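Local coordinates for putative PLP-dependent aminotransferase (Bacillus cereus ATCC 10987, PDB 3JU7), which probably works as a pyridoxal phosphate-dependent aminotransferase of the DegT/DnrJ/EryC1 family, at residues V133-T138 with E146-L151; M67-L72 with P157-A162; Y103-S108 with W112-T117. All coordinates share one frame; numbering follows the deposited sequence.

In the fold
Residues 67-72 and 157-162 of interaction 2 bracket the other two contacts along the chain: between them interaction 3 comes first, then interaction 1. Centre to centre, interaction 1 lies about 11 Å from interaction 2 and 10 Å from interaction 3, while interactions 2 and 3 are about 17 Å apart and do not touch. Interaction 1 is therefore the middle piece. Its 133-138 segment shares backbone bonds with Asp161, and its Pro135 and Tyr148 both pack on Met114 of interaction 3. Together they pack the ends of strands 101-105 and 130-133, and strand 159-161, against loops and helices 62-73, 116-126 and 146-153, in an alpha/beta core consistent with fold-type I PLP enzymes.

Interaction 1. Residues V133-T138 with E146-L151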
loop_
_atom_site.group_PDB
_atom_site.type_symbol
_atom_site.label_atom_id
_atom_site.label_comp_id
_atom_site.label_asym_id
_atom_site.label_seq_id
_atom_site.Cartn_x
_atom_site.Cartn_y
_atom_site.Cartn_z
ATOM N N VAL A 133 -14.285 -3.563 16.955
ATOM C CA VAL A 133 -15.169 -2.440 16.779
ATOM C C VAL A 133 -14.378 -1.336 16.069
ATOM O O VAL A 133 -13.268 -0.991 16.488
ATOM C CB VAL A 133 -15.705 -1.929 18.153
ATOM C CG1 VAL A 133 -16.421 -0.613 17.984
ATOM C CG2 VAL A 133 -16.604 -3.013 18.832
ATOM N N VAL A 134 -14.957 -0.777 15.012
ATOM C CA VAL A 134 -14.259 0.190 14.170
ATOM C C VAL A 134 -15.181 1.390 13.950
ATOM O O VAL A 134 -15.915 1.452 12.959
ATOM C CB VAL A 134 -13.838 -0.464 12.833
ATOM C CG1 VAL A 134 -12.966 0.486 11.968
ATOM C CG2 VAL A 134 -13.111 -1.781 13.105
ATOM N N PRO A 135 -15.166 2.339 14.890
ATOM C CA PRO A 135 -15.963 3.542 14.675
ATOM C C PRO A 135 -15.276 4.477 13.686
ATOM O O PRO A 135 -14.036 4.405 13.486
ATOM C CB PRO A 135 -16.035 4.178 16.073
ATOM C CG PRO A 135 -14.819 3.707 16.746
ATOM C CD PRO A 135 -14.444 2.383 16.176
ATOM N N TYR A 136 -16.087 5.319 13.051
ATOM C CA TYR A 136 -15.582 6.388 12.171
ATOM C C TYR A 136 -15.864 7.776 12.760
ATOM O O TYR A 136 -16.986 8.082 13.112
ATOM C CB TYR A 136 -16.234 6.219 10.819
ATOM C CG TYR A 136 -16.124 7.380 9.876
ATOM C CD1 TYR A 136 -14.932 8.040 9.679
ATOM C CD2 TYR A 136 -17.220 7.774 9.125
ATOM C CE1 TYR A 136 -14.849 9.105 8.781
ATOM C CE2 TYR A 136 -17.139 8.835 8.231
ATOM C CZ TYR A 136 -15.963 9.502 8.062
ATOM O OH TYR A 136 -15.906 10.588 7.183
ATOM N N ALA A 137 -14.843 8.610 12.881
ATOM C CA ALA A 137 -15.010 9.954 13.427
ATOM C C ALA A 137 -15.527 10.843 12.282
ATOM O O ALA A 137 -14.804 11.672 11.699
ATOM C CB ALA A 137 -13.702 10.463 14.006
ATOM N N THR A 138 -16.805 10.647 11.990
ATOM C CA THR A 138 -17.463 11.187 10.802
ATOM C C THR A 138 -17.095 12.623 10.486
ATOM O O THR A 138 -17.217 13.513 11.342
ATOM C CB THR A 138 -19.010 11.086 10.966
ATOM O OG1 THR A 138 -19.328 9.748 11.323
ATOM C CG2 THR A 138 -19.761 11.512 9.708
ATOM N N GLU A 146 -14.162 8.354 25.128
ATOM C CA GLU A 146 -14.331 7.803 26.481
ATOM C C GLU A 146 -14.939 6.389 26.497
ATOM O O GLU A 146 -14.425 5.518 27.136
ATOM C CB GLU A 146 -15.213 8.728 27.334
ATOM N N GLU A 147 -16.027 6.172 25.773
ATOM C CA GLU A 147 -16.731 4.901 25.815
ATOM C C GLU A 147 -15.958 3.832 25.060
ATOM O O GLU A 147 -16.026 2.654 25.404
ATOM C CB GLU A 147 -18.150 5.040 25.234
ATOM C CG GLU A 147 -19.029 6.193 25.836
ATOM C CD GLU A 147 -19.538 5.920 27.254
ATOM O OE1 GLU A 147 -18.701 5.801 28.185
ATOM O OE2 GLU A 147 -20.781 5.853 27.443
ATOM N N TYR A 148 -15.211 4.245 24.042
ATOM C CA TYR A 148 -14.381 3.319 23.253
ATOM C C TYR A 148 -13.173 2.880 24.065
ATOM O O TYR A 148 -12.721 1.717 23.991
ATOM C CB TYR A 148 -13.984 3.952 21.906
ATOM C CG TYR A 148 -15.200 4.025 20.975
ATOM C CD1 TYR A 148 -15.743 2.869 20.410
ATOM C CD2 TYR A 148 -15.832 5.228 20.712
ATOM C CE1 TYR A 148 -16.880 2.930 19.584
ATOM C CE2 TYR A 148 -16.972 5.295 19.890
ATOM C CZ TYR A 148 -17.480 4.167 19.338
ATOM O OH TYR A 148 -18.606 4.249 18.571
ATOM N N GLU A 149 -12.668 3.809 24.866
ATOM C CA GLU A 149 -11.598 3.496 25.782
ATOM C C GLU A 149 -12.140 2.470 26.777
ATOM O O GLU A 149 -11.417 1.541 27.189
ATOM C CB GLU A 149 -11.113 4.773 26.467
ATOM C CG GLU A 149 -10.021 4.576 27.474
ATOM C CD GLU A 149 -8.642 4.379 26.861
ATOM O OE1 GLU A 149 -8.444 4.604 25.650
ATOM O OE2 GLU A 149 -7.728 4.015 27.629
ATOM N N GLU A 150 -13.430 2.586 27.098
ATOM C CA GLU A 150 -14.033 1.684 28.057
ATOM C C GLU A 150 -14.089 0.274 27.509
ATOM O O GLU A 150 -13.811 -0.701 28.245
ATOM C CB GLU A 150 -15.441 2.153 28.474
ATOM C CG GLU A 150 -15.884 1.588 29.790
ATOM C CD GLU A 150 -14.932 1.986 30.934
ATOM O OE1 GLU A 150 -14.574 3.191 31.032
ATOM O OE2 GLU A 150 -14.525 1.084 31.711
ATOM N N LEU A 151 -14.440 0.176 26.221
ATOM C CA LEU A 151 -14.475 -1.101 25.497
ATOM C C LEU A 151 -13.108 -1.742 25.507
ATOM O O LEU A 151 -12.976 -2.949 25.752
ATOM C CB LEU A 151 -14.973 -0.938 24.050
ATOM C CG LEU A 151 -16.474 -0.776 23.797
ATOM C CD1 LEU A 151 -16.765 -0.612 22.286
ATOM C CD2 LEU A 151 -17.285 -1.966 24.413
#
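Pro135 lies over one face of the Tyr148 ring while Val133 reaches the same ring from its edge, so the tyrosine is touched from two directions. The contact over the face is CH-pi: Pro135 CG sits 3.8 Å from the ring centroid and 18° off the ring normal. Pro135 CB is shifted toward the phenol end, 3.6 Å from Tyr148 CZ, and the proline and the tyrosine run antiparallel alongside one another. Val133 instead comes in square to the tyrosine, its CG1 near the plane of the ring and 3.9 Å from Tyr148 CE1. The two methyls of Val133 divide the work. With CG1 anti to the backbone N (chi1 170°), CG2 is left beside that nitrogen and comes within 4.2 Å of Leu151 CD1, a looser contact one helical turn beyond the tyrosine. Tyr148 itself has CG anti to its carbonyl carbon (chi1 -72°), which carries the ring off helix 146-153 toward the proline. Trp120 and Ile123 of helix 116-126 also pack on Leu151. The contact belongs to a beta-alpha-beta crossover: strand 130-133 leads through a loop into helix 146-153, which returns to strand 159-161, and the backbone of Val133 bonds to Pro157 and Val159 of that return. Between these two segments the attraction is apolar and CH-pi in kind, a buried contact in which the proline CG over the ring face and Val133 at its edge fix where the tyrosine ring lies.

Interaction 2. Residues M67-L72 with P157-A162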
loop_
_atom_site.group_PDB
_atom_site.type_symbol
_atom_site.label_atom_id
_atom_site.label_comp_id
_atom_site.label_asym_id
_atom_site.label_seq_id
_atom_site.Cartn_x
_atom_site.Cartn_y
_atom_site.Cartn_z
HETATM N N MSE A 67 -6.111 -1.925 7.678
HETATM C CA MSE A 67 -5.887 -3.374 7.522
HETATM C C MSE A 67 -4.887 -3.915 8.539
HETATM O O MSE A 67 -5.146 -4.926 9.201
HETATM C CB MSE A 67 -5.467 -3.705 6.079
HETATM C CG MSE A 67 -6.640 -3.570 5.074
HETATM SE SE MSE A 67 -5.990 -3.476 3.250
HETATM C CE MSE A 67 -5.368 -5.185 3.148
ATOM N N ALA A 68 -3.767 -3.215 8.688
ATOM C CA ALA A 68 -2.722 -3.617 9.608
ATOM C C ALA A 68 -3.290 -3.651 11.036
ATOM O O ALA A 68 -3.152 -4.667 11.768
ATOM C CB ALA A 68 -1.588 -2.635 9.561
ATOM N N ALA A 69 -3.920 -2.532 11.414
ATOM C CA ALA A 69 -4.457 -2.333 12.764
ATOM C C ALA A 69 -5.524 -3.385 13.137
ATOM O O ALA A 69 -5.446 -3.990 14.192
ATOM C CB ALA A 69 -4.983 -0.902 12.947
ATOM N N ILE A 70 -6.480 -3.617 12.270
ATOM C CA ILE A 70 -7.521 -4.633 12.510
ATOM C C ILE A 70 -6.918 -6.037 12.621
ATOM O O ILE A 70 -7.240 -6.775 13.544
ATOM C CB ILE A 70 -8.585 -4.598 11.384
ATOM C CG1 ILE A 70 -9.442 -3.333 11.525
ATOM C CG2 ILE A 70 -9.466 -5.882 11.356
ATOM C CD1 ILE A 70 -10.048 -2.864 10.239
ATOM N N GLN A 71 -6.034 -6.382 11.676
ATOM C CA GLN A 71 -5.322 -7.670 11.694
ATOM C C GLN A 71 -4.573 -7.854 13.024
ATOM O O GLN A 71 -4.704 -8.885 13.633
ATOM C CB GLN A 71 -4.345 -7.781 10.509
ATOM C CG GLN A 71 -3.565 -9.090 10.488
ATOM C CD GLN A 71 -4.464 -10.320 10.387
ATOM O OE1 GLN A 71 -5.500 -10.291 9.734
ATOM N NE2 GLN A 71 -4.069 -11.396 11.053
ATOM N N LEU A 72 -3.820 -6.857 13.492
ATOM C CA LEU A 72 -3.131 -6.973 14.797
ATOM C C LEU A 72 -4.082 -7.114 15.988
ATOM O O LEU A 72 -3.871 -7.912 16.882
ATOM C CB LEU A 72 -2.233 -5.743 15.057
ATOM C CG LEU A 72 -1.556 -5.667 16.423
ATOM C CD1 LEU A 72 -0.555 -6.810 16.541
ATOM C CD2 LEU A 72 -0.908 -4.302 16.635
ATOM N N PRO A 157 -11.445 -4.815 21.385
ATOM C CA PRO A 157 -10.541 -3.968 20.620
ATOM C C PRO A 157 -11.239 -2.944 19.726
ATOM O O PRO A 157 -12.201 -3.261 19.050
ATOM C CB PRO A 157 -9.748 -4.974 19.737
ATOM C CG PRO A 157 -10.501 -6.188 19.725
ATOM C CD PRO A 157 -11.371 -6.222 20.954
ATOM N N VAL A 158 -10.701 -1.728 19.714
ATOM C CA VAL A 158 -11.233 -0.630 18.919
ATOM C C VAL A 158 -10.135 -0.001 18.073
ATOM O O VAL A 158 -9.046 0.305 18.565
ATOM C CB VAL A 158 -11.771 0.468 19.810
ATOM C CG1 VAL A 158 -12.245 1.633 18.945
ATOM C CG2 VAL A 158 -12.821 -0.105 20.796
ATOM N N VAL A 159 -10.420 0.136 16.788
ATOM C CA VAL A 159 -9.559 0.818 15.867
ATOM C C VAL A 159 -10.461 1.872 15.264
ATOM O O VAL A 159 -11.496 1.558 14.593
ATOM C CB VAL A 159 -8.994 -0.103 14.762
ATOM C CG1 VAL A 159 -8.403 0.753 13.650
ATOM C CG2 VAL A 159 -7.955 -1.110 15.319
ATOM N N VAL A 160 -10.063 3.117 15.483
ATOM C CA VAL A 160 -10.872 4.279 15.063
ATOM C C VAL A 160 -10.420 4.774 13.699
ATOM O O VAL A 160 -9.230 5.121 13.529
ATOM C CB VAL A 160 -10.737 5.427 16.069
ATOM C CG1 VAL A 160 -11.442 6.697 15.552
ATOM C CG2 VAL A 160 -11.254 4.986 17.453
ATOM N N ASP A 161 -11.335 4.728 12.725
ATOM C CA ASP A 161 -11.133 5.376 11.423
ATOM C C ASP A 161 -11.382 6.886 11.555
ATOM O O ASP A 161 -12.508 7.349 11.603
ATOM C CB ASP A 161 -12.053 4.766 10.360
ATOM C CG ASP A 161 -11.800 5.310 8.957
ATOM O OD1 ASP A 161 -11.225 6.409 8.810
ATOM O OD2 ASP A 161 -12.223 4.651 7.977
ATOM N N ALA A 162 -10.297 7.635 11.607
ATOM C CA ALA A 162 -10.307 9.079 11.658
ATOM C C ALA A 162 -9.585 9.580 10.407
ATOM O O ALA A 162 -8.831 10.543 10.468
ATOM C CB ALA A 162 -9.596 9.563 12.948
#
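Asp161 OD2, two residues beyond the Val159 that packs on Ala69, is gripped by two groups, Thr91 OG1 and N1 of the pyridoxal phosphate-modified lysine at position 191. The other carboxylate oxygen, OD1, bonds to Ala163 N, so the group is held at both ends. The contact with helix 62-73 is apolar. Ala69 CB points at the strand and meets both methyls of Val159, with CG2 at 3.8 Å and CG1 at 3.9 Å. With CG1 anti to the backbone N (chi1 166°) and CG2 beside that nitrogen, the two methyls straddle the alanine methyl. CG2 also lies over the helix backbone, 4.2 Å from Ile70 N. The short alanine lets the helix come close, with Ile70 CA 6.7 Å from Val159 CA. Leu66 and Ile184 pack on Val159 as well, and elsewhere on the helix Met67 and Gln71 touch Trp97 of the second subunit. Apolar packing thus joins the helix to the strand whose aspartate bonds the cofactor N1, as in fold-type I enzymes, and the strand combines an apolar grip at Val159 with a polar one at Asp161.

Interaction 3. Residues Y103-S108 with W112-T117; sequences YFIDIS and WYMDKT
A single backbone bridge pairs Ile107 with Met114 where residues 105-108 and 112-115 run 118° apart. Asp115 N gives a straight bond to Asp106 O (3.0 Å, 178°). Ser108 N bonds to Tyr113 O at 2.9 Å. A weak bond from Trp112 N to Ser108 O spans the turn between them, and that carbonyl oxygen also lies in the plane of the indole, 3.5 Å from Trp112 CD1. On the strand side, the side chains of Ile105 and Met114 (a selenomethionine) meet at a slant. Met114 CG, anti to the backbone N (chi1 -174°), presses on Ile105 CG2 at 3.5 Å, tighter than usual. The chain runs on extended, which sets SE beside Ile105 CB; the bend at chi3 then carries only the terminal CE, which packs on Pro135 and Tyr148. At the far end Ile107 CD1 touches Trp112 CB at 4.0 Å. Asp115 sits at the N-cap of helix 116-126, where its OD1 takes a weak bond from Thr117 N at 2.8 Å. A water pairs with Ser108 OG at 2.7 Å and lies 3.3 Å from Met114 O. The carboxylates of Asp106 and Asp115, one from each arm, both form salt bridges to Arg339, and Asp106 OD1 bonds to Thr340. Backbone bonds therefore fix the turn that leads from the end of strand 101-105 into helix 116-126, and the shared arginine would offset the like charges of two neighbouring acids.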
loop_
_atom_site.group_PDB
_atom_site.type_symbol
_atom_site.label_atom_id
_atom_site.label_comp_id
_atom_site.label_asym_id
_atom_site.label_seq_id
_atom_site.Cartn_x
_atom_site.Cartn_y
_atom_site.Cartn_z
ATOM N N TYR A 103 -20.414 -5.848 10.322
ATOM C CA TYR A 103 -21.736 -5.893 10.951
ATOM C C TYR A 103 -22.141 -4.439 11.220
ATOM O O TYR A 103 -21.574 -3.767 12.112
ATOM C CB TYR A 103 -21.691 -6.672 12.250
ATOM C CG TYR A 103 -23.050 -7.181 12.746
ATOM C CD1 TYR A 103 -24.115 -6.313 13.006
ATOM C CD2 TYR A 103 -23.255 -8.541 12.946
ATOM C CE1 TYR A 103 -25.326 -6.790 13.478
ATOM C CE2 TYR A 103 -24.470 -9.020 13.402
ATOM C CZ TYR A 103 -25.490 -8.148 13.663
ATOM O OH TYR A 103 -26.678 -8.679 14.104
ATOM N N PHE A 104 -23.102 -3.936 10.438
ATOM C CA PHE A 104 -23.369 -2.505 10.459
ATOM C C PHE A 104 -24.304 -2.078 11.605
ATOM O O PHE A 104 -25.330 -2.735 11.876
ATOM C CB PHE A 104 -23.934 -2.043 9.122
ATOM C CG PHE A 104 -23.020 -2.244 7.954
ATOM C CD1 PHE A 104 -21.814 -1.554 7.863
ATOM C CD2 PHE A 104 -23.370 -3.090 6.922
ATOM C CE1 PHE A 104 -20.986 -1.717 6.770
ATOM C CE2 PHE A 104 -22.536 -3.258 5.830
ATOM C CZ PHE A 104 -21.342 -2.578 5.762
ATOM N N ILE A 105 -23.943 -0.948 12.234
ATOM C CA ILE A 105 -24.620 -0.385 13.393
ATOM C C ILE A 105 -25.139 1.016 12.993
ATOM O O ILE A 105 -24.375 1.859 12.449
ATOM C CB ILE A 105 -23.609 -0.252 14.588
ATOM C CG1 ILE A 105 -22.877 -1.582 14.850
ATOM C CG2 ILE A 105 -24.260 0.344 15.909
ATOM C CD1 ILE A 105 -23.753 -2.786 15.133
ATOM N N ASP A 106 -26.405 1.294 13.323
ATOM C CA ASP A 106 -27.003 2.601 13.051
ATOM C C ASP A 106 -26.272 3.782 13.718
ATOM O O ASP A 106 -25.553 3.610 14.718
ATOM C CB ASP A 106 -28.435 2.616 13.526
ATOM C CG ASP A 106 -29.323 3.466 12.652
ATOM O OD1 ASP A 106 -28.885 3.865 11.530
ATOM O OD2 ASP A 106 -30.475 3.681 13.080
ATOM N N ILE A 107 -26.490 4.978 13.179
ATOM C CA ILE A 107 -25.853 6.204 13.706
ATOM C C ILE A 107 -26.888 7.099 14.432
ATOM O O ILE A 107 -28.085 6.966 14.220
ATOM C CB ILE A 107 -25.171 7.021 12.559
ATOM C CG1 ILE A 107 -26.152 7.323 11.393
ATOM C CG2 ILE A 107 -23.969 6.265 11.976
ATOM C CD1 ILE A 107 -25.662 8.451 10.463
ATOM N N SER A 108 -26.410 7.999 15.289
ATOM C CA SER A 108 -27.237 9.061 15.812
ATOM C C SER A 108 -27.596 10.046 14.704
ATOM O O SER A 108 -26.786 10.353 13.842
ATOM C CB SER A 108 -26.542 9.768 16.964
ATOM O OG SER A 108 -26.448 8.870 18.067
ATOM N N TRP A 112 -23.990 11.900 13.849
ATOM C CA TRP A 112 -23.716 10.943 12.772
ATOM C C TRP A 112 -22.614 9.958 13.080
ATOM O O TRP A 112 -22.006 9.397 12.178
ATOM C CB TRP A 112 -23.444 11.654 11.455
ATOM C CG TRP A 112 -24.413 12.749 11.180
ATOM C CD1 TRP A 112 -25.714 12.809 11.585
ATOM C CD2 TRP A 112 -24.169 13.938 10.425
ATOM N NE1 TRP A 112 -26.293 13.972 11.144
ATOM C CE2 TRP A 112 -25.366 14.684 10.426
ATOM C CE3 TRP A 112 -23.050 14.454 9.759
ATOM C CZ2 TRP A 112 -25.476 15.928 9.782
ATOM C CZ3 TRP A 112 -23.158 15.669 9.121
ATOM C CH2 TRP A 112 -24.371 16.400 9.141
ATOM N N TYR A 113 -22.351 9.755 14.362
ATOM C CA TYR A 113 -21.489 8.674 14.779
ATOM C C TYR A 113 -22.338 7.429 15.109
ATOM O O TYR A 113 -23.554 7.509 15.338
ATOM C CB TYR A 113 -20.661 9.049 16.014
ATOM C CG TYR A 113 -20.006 10.396 15.991
ATOM C CD1 TYR A 113 -19.228 10.796 14.921
ATOM C CD2 TYR A 113 -20.084 11.237 17.090
ATOM C CE1 TYR A 113 -18.585 12.031 14.922
ATOM C CE2 TYR A 113 -19.461 12.472 17.102
ATOM C CZ TYR A 113 -18.709 12.877 16.014
ATOM O OH TYR A 113 -18.057 14.105 16.047
HETATM N N MSE A 114 -21.657 6.296 15.156
HETATM C CA MSE A 114 -22.231 5.038 15.603
HETATM C C MSE A 114 -22.902 5.289 16.962
HETATM O O MSE A 114 -22.314 5.920 17.857
HETATM C CB MSE A 114 -21.124 3.950 15.623
HETATM C CG MSE A 114 -21.623 2.581 15.926
HETATM SE SE MSE A 114 -20.481 1.193 15.347
HETATM C CE MSE A 114 -18.842 1.945 16.180
ATOM N N ASP A 115 -24.164 4.885 17.077
ATOM C CA ASP A 115 -24.923 5.061 18.310
ATOM C C ASP A 115 -24.456 4.054 19.360
ATOM O O ASP A 115 -24.677 2.858 19.217
ATOM C CB ASP A 115 -26.420 4.875 18.025
ATOM C CG ASP A 115 -27.278 4.863 19.286
ATOM O OD1 ASP A 115 -26.743 4.611 20.382
ATOM O OD2 ASP A 115 -28.500 5.065 19.173
ATOM N N LYS A 116 -23.841 4.557 20.428
ATOM C CA LYS A 116 -23.166 3.706 21.408
ATOM C C LYS A 116 -24.110 2.758 22.145
ATOM O O LYS A 116 -23.743 1.647 22.457
ATOM C CB LYS A 116 -22.290 4.555 22.362
ATOM C CG LYS A 116 -20.915 4.928 21.679
ATOM C CD LYS A 116 -20.088 6.042 22.361
ATOM C CE LYS A 116 -20.646 7.423 22.031
ATOM N NZ LYS A 116 -19.672 8.513 22.317
ATOM N N THR A 117 -25.342 3.182 22.346
ATOM C CA THR A 117 -26.343 2.338 22.957
ATOM C C THR A 117 -26.603 1.117 22.115
ATOM O O THR A 117 -26.632 -0.007 22.614
ATOM C CB THR A 117 -27.651 3.100 23.112
ATOM O OG1 THR A 117 -27.432 4.169 24.019
ATOM C CG2 THR A 117 -28.732 2.234 23.663
HETATM O O HOH W 1 -23.758 8.825 18.207
#